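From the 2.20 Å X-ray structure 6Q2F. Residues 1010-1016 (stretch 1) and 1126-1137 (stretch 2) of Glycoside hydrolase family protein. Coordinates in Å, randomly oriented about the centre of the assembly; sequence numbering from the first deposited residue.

Stretch 1 1010-1016: RLEPLDK
Stretch 2 1126-1137: PLRPSGLIGPVR

The apolar centre of this contact is Leu 1011, whose CA-to-CB bond points toward stretch 2. With chi1 at -85° (m) and chi2 at 177° (t), its branched end fits between two residues: CD1 lies 3.5 Å from CG2 of Val 1136 (chi1 t), CD2 lies 3.8 Å from CG of Leu 1132 (chi1 t, chi2 p), and CD2 also approaches the carbonyl O of Leu 1132 at 3.0 Å, a close fit. Leucine suits the site because its branched, wholly apolar end packs against Leu 1132 with both methyls and reaches Val 1136 through CD1. Gly 1134 (phi 76°, psi -162°) forms part of the same wall; a CB there would lie 3.0 Å from CD1 of Leu 1011, and the positive phi by itself favours glycine. A cis peptide bond then leads into Pro 1135.

The chains run antiparallel, as the register implies: CA of Pro 1013 is 5.2 Å from CA of Ile 1133, and CA of Leu 1014 is 5.3 Å from CA of Ser 1130. Stretch 1 is extended through Pro 1013 (phi -62°, psi 122°), then enters a short 3-10 segment, 1014-1016, in which Lys 1016 N donates to Pro 1013 O at 3.0 Å. Stretch 2 forms a strand over 1131-1134. Beside the leucine cluster, CB of Pro 1013 packs 4.0 Å from CG1 of Ile 1133 (chi1 m, chi2 t). Leu 1014 (m, t) brings CD1 to 4.0 Å from CA of Gly 1131. Gly 1131 has phi 89°, and a CB on it would sit 2.7 Å from CG of Leu 1014, a clash.

Where carbonyl is paired with carbonyl, two acceptors cannot bond to each other, and water joins them. Water 1 donates to Leu 1011 O (3.0 Å) and Ile 1133 O (2.8 Å); water 2 donates to Glu 1012 O (2.5 Å) and Leu 1132 O (2.8 Å). Each water supplies the protons that paired carbonyls lack.

At the polar edge, both backbone polar groups of Ser 1130 are used. Leu 1014 N donates to Ser 1130 O at 3.0 Å and 154°, while Ser 1130 N donates to OD1 of Asp 1015 at 2.9 Å and 135°. Asp 1015 adopts chi1 56° (p), so its carboxylate can accept from a main-chain amide. OD2 forms a salt bridge with NZ of Lys 1016 at 3.3 Å, a weak hydrogen bond. Leu 1127 (m, t) closes this end, its CD1 3.7 Å from CB of Asp 1015.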

ATOM      1  N   ARG A1010      18.701   2.849 -46.095  1.00 59.52           N
ATOM      2  CA  ARG A1010      17.522   3.538 -45.609  1.00 52.09           C
ATOM      3  C   ARG A1010      17.315   3.152 -44.153  1.00 52.50           C
ATOM      4  O   ARG A1010      17.485   1.984 -43.794  1.00 56.92           O
ATOM      5  CB  ARG A1010      16.309   3.134 -46.446  1.00 56.10           C
ATOM      6  CG  ARG A1010      15.182   4.129 -46.500  1.00 59.38           C
ATOM      7  CD  ARG A1010      14.609   4.225 -47.931  1.00 74.97           C
ATOM      8  NE  ARG A1010      15.641   3.986 -48.953  1.00 95.75           N
ATOM      9  CZ  ARG A1010      16.497   4.908 -49.429  1.00102.13           C
ATOM     10  NH1 ARG A1010      16.443   6.178 -49.003  1.00107.27           N
ATOM     11  NH2 ARG A1010      17.383   4.582 -50.369  1.00 96.94           N
ATOM     12  N   LEU A1011      16.936   4.126 -43.328  1.00 52.50           N
ATOM     13  CA  LEU A1011      16.552   3.808 -41.961  1.00 55.19           C
ATOM     14  C   LEU A1011      15.431   2.785 -42.007  1.00 49.40           C
ATOM     15  O   LEU A1011      14.458   2.956 -42.748  1.00 45.07           O
ATOM     16  CB  LEU A1011      16.091   5.069 -41.226  1.00 57.01           C
ATOM     17  CG  LEU A1011      17.102   5.994 -40.550  1.00 48.74           C
ATOM     18  CD1 LEU A1011      16.446   7.223 -39.934  1.00 44.21           C
ATOM     19  CD2 LEU A1011      17.932   5.234 -39.513  1.00 53.96           C
ATOM     20  N   GLU A1012      15.587   1.704 -41.252  1.00 44.16           N
ATOM     21  CA  GLU A1012      14.597   0.637 -41.185  1.00 48.03           C
ATOM     22  C   GLU A1012      14.526   0.102 -39.762  1.00 51.07           C
ATOM     23  O   GLU A1012      15.533   0.110 -39.042  1.00 46.14           O
ATOM     24  CB  GLU A1012      14.939  -0.522 -42.138  1.00 60.00           C
ATOM     25  CG  GLU A1012      14.964  -0.163 -43.626  1.00 72.11           C
ATOM     26  CD  GLU A1012      13.566  -0.017 -44.218  1.00 82.60           C
ATOM     27  OE1 GLU A1012      13.419   0.675 -45.252  1.00 85.98           O
ATOM     28  OE2 GLU A1012      12.614  -0.602 -43.648  1.00 87.97           O
ATOM     29  N   PRO A1013      13.356  -0.364 -39.324  1.00 46.45           N
ATOM     30  CA  PRO A1013      13.282  -1.020 -38.010  1.00 45.84           C
ATOM     31  C   PRO A1013      14.169  -2.253 -38.023  1.00 46.49           C
ATOM     32  O   PRO A1013      14.005  -3.139 -38.861  1.00 43.56           O
ATOM     33  CB  PRO A1013      11.794  -1.379 -37.860  1.00 40.49           C
ATOM     34  CG  PRO A1013      11.078  -0.609 -38.928  1.00 46.56           C
ATOM     35  CD  PRO A1013      12.071  -0.405 -40.039  1.00 44.24           C
ATOM     36  N   LEU A1014      15.139  -2.289 -37.098  1.00 49.28           N
ATOM     37  CA  LEU A1014      16.096  -3.393 -37.065  1.00 47.95           C
ATOM     38  C   LEU A1014      15.399  -4.733 -36.876  1.00 45.38           C
ATOM     39  O   LEU A1014      15.850  -5.744 -37.419  1.00 49.45           O
ATOM     40  CB  LEU A1014      17.126  -3.178 -35.956  1.00 40.39           C
ATOM     41  CG  LEU A1014      17.923  -1.873 -36.075  1.00 48.60           C
ATOM     42  CD1 LEU A1014      18.992  -1.761 -35.000  1.00 50.67           C
ATOM     43  CD2 LEU A1014      18.536  -1.759 -37.461  1.00 47.62           C
ATOM     44  N   ASP A1015      14.292  -4.762 -36.136  1.00 46.93           N
ATOM     45  CA  ASP A1015      13.575  -6.013 -35.917  1.00 50.52           C
ATOM     46  C   ASP A1015      12.957  -6.584 -37.187  1.00 50.90           C
ATOM     47  O   ASP A1015      12.489  -7.725 -37.165  1.00 52.98           O
ATOM     48  CB  ASP A1015      12.492  -5.806 -34.870  1.00 47.23           C
ATOM     49  CG  ASP A1015      11.540  -4.699 -35.246  1.00 54.60           C
ATOM     50  OD1 ASP A1015      11.950  -3.524 -35.161  1.00 54.82           O
ATOM     51  OD2 ASP A1015      10.386  -5.003 -35.618  1.00 53.67           O
ATOM     52  N   LYS A1016      12.922  -5.830 -38.284  1.00 51.95           N
ATOM     53  CA  LYS A1016      12.478  -6.361 -39.562  1.00 55.97           C
ATOM     54  C   LYS A1016      13.647  -6.777 -40.449  1.00 55.93           C
ATOM     55  O   LYS A1016      13.444  -7.097 -41.623  1.00 50.81           O
ATOM     56  CB  LYS A1016      11.598  -5.340 -40.288  1.00 52.32           C
ATOM     57  CG  LYS A1016      10.310  -4.981 -39.542  1.00 57.00           C
ATOM     58  CD  LYS A1016       9.380  -6.191 -39.430  1.00 61.50           C
ATOM     59  CE  LYS A1016       8.008  -5.825 -38.849  1.00 55.53           C
ATOM     60  NZ  LYS A1016       7.873  -6.213 -37.417  1.00 61.21           N
ATOM     61  N   PRO A1126       6.154 -11.663 -30.419  1.00 47.47           N
ATOM     62  CA  PRO A1126       6.367 -10.552 -31.349  1.00 50.56           C
ATOM     63  C   PRO A1126       7.512  -9.671 -30.867  1.00 45.00           C
ATOM     64  O   PRO A1126       7.631  -9.377 -29.673  1.00 44.30           O
ATOM     65  CB  PRO A1126       5.027  -9.811 -31.310  1.00 50.43           C
ATOM     66  CG  PRO A1126       4.494 -10.108 -29.944  1.00 47.65           C
ATOM     67  CD  PRO A1126       4.918 -11.518 -29.635  1.00 48.48           C
ATOM     68  N   LEU A1127       8.372  -9.269 -31.802  1.00 39.33           N
ATOM     69  CA  LEU A1127       9.489  -8.402 -31.450  1.00 46.09           C
ATOM     70  C   LEU A1127       9.014  -6.981 -31.146  1.00 40.69           C
ATOM     71  O   LEU A1127       7.940  -6.555 -31.565  1.00 44.51           O
ATOM     72  CB  LEU A1127      10.518  -8.360 -32.575  1.00 48.92           C
ATOM     73  CG  LEU A1127      11.177  -9.682 -32.940  1.00 51.86           C
ATOM     74  CD1 LEU A1127      12.180  -9.456 -34.077  1.00 47.31           C
ATOM     75  CD2 LEU A1127      11.854 -10.273 -31.725  1.00 50.02           C
ATOM     76  N   ARG A1128       9.842  -6.243 -30.379  1.00 37.45           N
ATOM     77  CA  ARG A1128       9.556  -4.827 -30.188  1.00 38.09           C
ATOM     78  C   ARG A1128      10.233  -4.010 -31.288  1.00 41.99           C
ATOM     79  O   ARG A1128      11.323  -4.366 -31.740  1.00 44.55           O
ATOM     80  CB  ARG A1128      10.048  -4.350 -28.818  1.00 40.01           C
ATOM     81  CG  ARG A1128       9.217  -4.862 -27.637  1.00 42.45           C
ATOM     82  CD  ARG A1128       9.853  -4.545 -26.297  1.00 40.59           C
ATOM     83  NE  ARG A1128      10.153  -3.124 -26.156  1.00 42.10           N
ATOM     84  CZ  ARG A1128       9.598  -2.307 -25.260  1.00 48.08           C
ATOM     85  NH1 ARG A1128       8.694  -2.758 -24.390  1.00 45.64           N
ATOM     86  NH2 ARG A1128       9.965  -1.030 -25.231  1.00 41.00           N
ATOM     87  N   PRO A1129       9.633  -2.919 -31.753  1.00 45.22           N
ATOM     88  CA  PRO A1129      10.329  -2.074 -32.730  1.00 46.62           C
ATOM     89  C   PRO A1129      11.684  -1.661 -32.167  1.00 37.19           C
ATOM     90  O   PRO A1129      11.804  -1.327 -30.986  1.00 38.87           O
ATOM     91  CB  PRO A1129       9.388  -0.876 -32.905  1.00 48.04           C
ATOM     92  CG  PRO A1129       8.049  -1.357 -32.393  1.00 46.54           C
ATOM     93  CD  PRO A1129       8.389  -2.293 -31.273  1.00 45.30           C
ATOM     94  N   SER A1130      12.711  -1.717 -33.016  1.00 37.63           N
ATOM     95  CA  SER A1130      14.084  -1.562 -32.565  1.00 39.41           C
ATOM     96  C   SER A1130      14.849  -0.577 -33.446  1.00 39.24           C
ATOM     97  O   SER A1130      14.667  -0.545 -34.670  1.00 35.63           O
ATOM     98  CB  SER A1130      14.796  -2.922 -32.569  1.00 43.12           C
ATOM     99  OG  SER A1130      16.079  -2.799 -31.995  1.00 51.54           O
ATOM    100  N   GLY A1131      15.717   0.214 -32.815  1.00 36.46           N
ATOM    101  CA  GLY A1131      16.650   1.080 -33.511  1.00 35.25           C
ATOM    102  C   GLY A1131      16.095   2.453 -33.823  1.00 41.65           C
ATOM    103  O   GLY A1131      15.087   2.916 -33.264  1.00 42.44           O
ATOM    104  N   LEU A1132      16.802   3.127 -34.732  1.00 41.39           N
ATOM    105  CA  LEU A1132      16.435   4.464 -35.194  1.00 42.28           C
ATOM    106  C   LEU A1132      15.506   4.291 -36.390  1.00 41.64           C
ATOM    107  O   LEU A1132      15.959   4.055 -37.510  1.00 45.13           O
ATOM    108  CB  LEU A1132      17.677   5.266 -35.576  1.00 48.89           C
ATOM    109  CG  LEU A1132      17.447   6.717 -36.057  1.00 43.85           C
ATOM    110  CD1 LEU A1132      16.630   7.520 -35.032  1.00 42.08           C
ATOM    111  CD2 LEU A1132      18.760   7.421 -36.321  1.00 37.84           C
ATOM    112  N   ILE A1133      14.202   4.396 -36.156  1.00 40.75           N
ATOM    113  CA  ILE A1133      13.242   4.150 -37.223  1.00 40.27           C
ATOM    114  C   ILE A1133      12.958   5.417 -38.038  1.00 38.84           C
ATOM    115  O   ILE A1133      12.723   5.340 -39.243  1.00 43.13           O
ATOM    116  CB  ILE A1133      11.964   3.558 -36.610  1.00 45.02           C
ATOM    117  CG1 ILE A1133      12.257   2.182 -36.007  1.00 46.44           C
ATOM    118  CG2 ILE A1133      10.838   3.484 -37.631  1.00 42.15           C
ATOM    119  CD1 ILE A1133      11.167   1.675 -35.079  1.00 41.30           C
ATOM    120  N   GLY A1134      12.974   6.586 -37.406  1.00 38.73           N
ATOM    121  CA  GLY A1134      12.716   7.829 -38.105  1.00 42.21           C
ATOM    122  C   GLY A1134      11.271   8.131 -38.470  1.00 46.28           C
ATOM    123  O   GLY A1134      10.339   7.550 -37.904  1.00 44.17           O
ATOM    124  N   PRO A1135      11.069   9.064 -39.420  1.00 43.74           N
ATOM    125  CA  PRO A1135      12.135   9.782 -40.127  1.00 42.43           C
ATOM    126  C   PRO A1135      12.853  10.798 -39.231  1.00 48.89           C
ATOM    127  O   PRO A1135      12.279  11.295 -38.249  1.00 45.85           O
ATOM    128  CB  PRO A1135      11.384  10.484 -41.261  1.00 41.69           C
ATOM    129  CG  PRO A1135      10.036  10.769 -40.666  1.00 44.35           C
ATOM    130  CD  PRO A1135       9.739   9.623 -39.715  1.00 47.79           C
ATOM    131  N   VAL A1136      14.114  11.067 -39.551  1.00 48.24           N
ATOM    132  CA  VAL A1136      14.933  12.017 -38.813  1.00 48.27           C
ATOM    133  C   VAL A1136      14.877  13.346 -39.554  1.00 54.39           C
ATOM    134  O   VAL A1136      15.244  13.424 -40.736  1.00 46.16           O
ATOM    135  CB  VAL A1136      16.381  11.524 -38.670  1.00 44.96           C
ATOM    136  CG1 VAL A1136      17.190  12.523 -37.853  1.00 41.57           C
ATOM    137  CG2 VAL A1136      16.425  10.124 -38.026  1.00 34.98           C
ATOM    138  N   ARG A1137      14.430  14.396 -38.864  1.00 49.66           N
ATOM    139  CA  ARG A1137      14.178  15.681 -39.499  1.00 52.13           C
ATOM    140  C   ARG A1137      14.854  16.808 -38.735  1.00 49.00           C
ATOM    141  O   ARG A1137      14.942  16.778 -37.500  1.00 51.46           O
ATOM    142  CB  ARG A1137      12.683  15.963 -39.600  1.00 54.12           C
ATOM    143  CG  ARG A1137      11.914  14.909 -40.346  1.00 54.34           C
ATOM    144  CD  ARG A1137      10.478  15.336 -40.471  1.00 54.06           C
ATOM    145  NE  ARG A1137       9.927  15.640 -39.165  1.00 60.72           N
ATOM    146  CZ  ARG A1137       8.747  16.209 -38.969  1.00 67.61           C
ATOM    147  NH1 ARG A1137       7.992  16.530 -40.013  1.00 69.82           N
ATOM    148  NH2 ARG A1137       8.326  16.450 -37.736  1.00 59.89           N
TER
HETATM  149  O   HOH W   1      12.024   3.246 -40.992  1.00 58.08           O
HETATM  150  O   HOH W   2      17.225   1.750 -38.339  1.00 47.30           O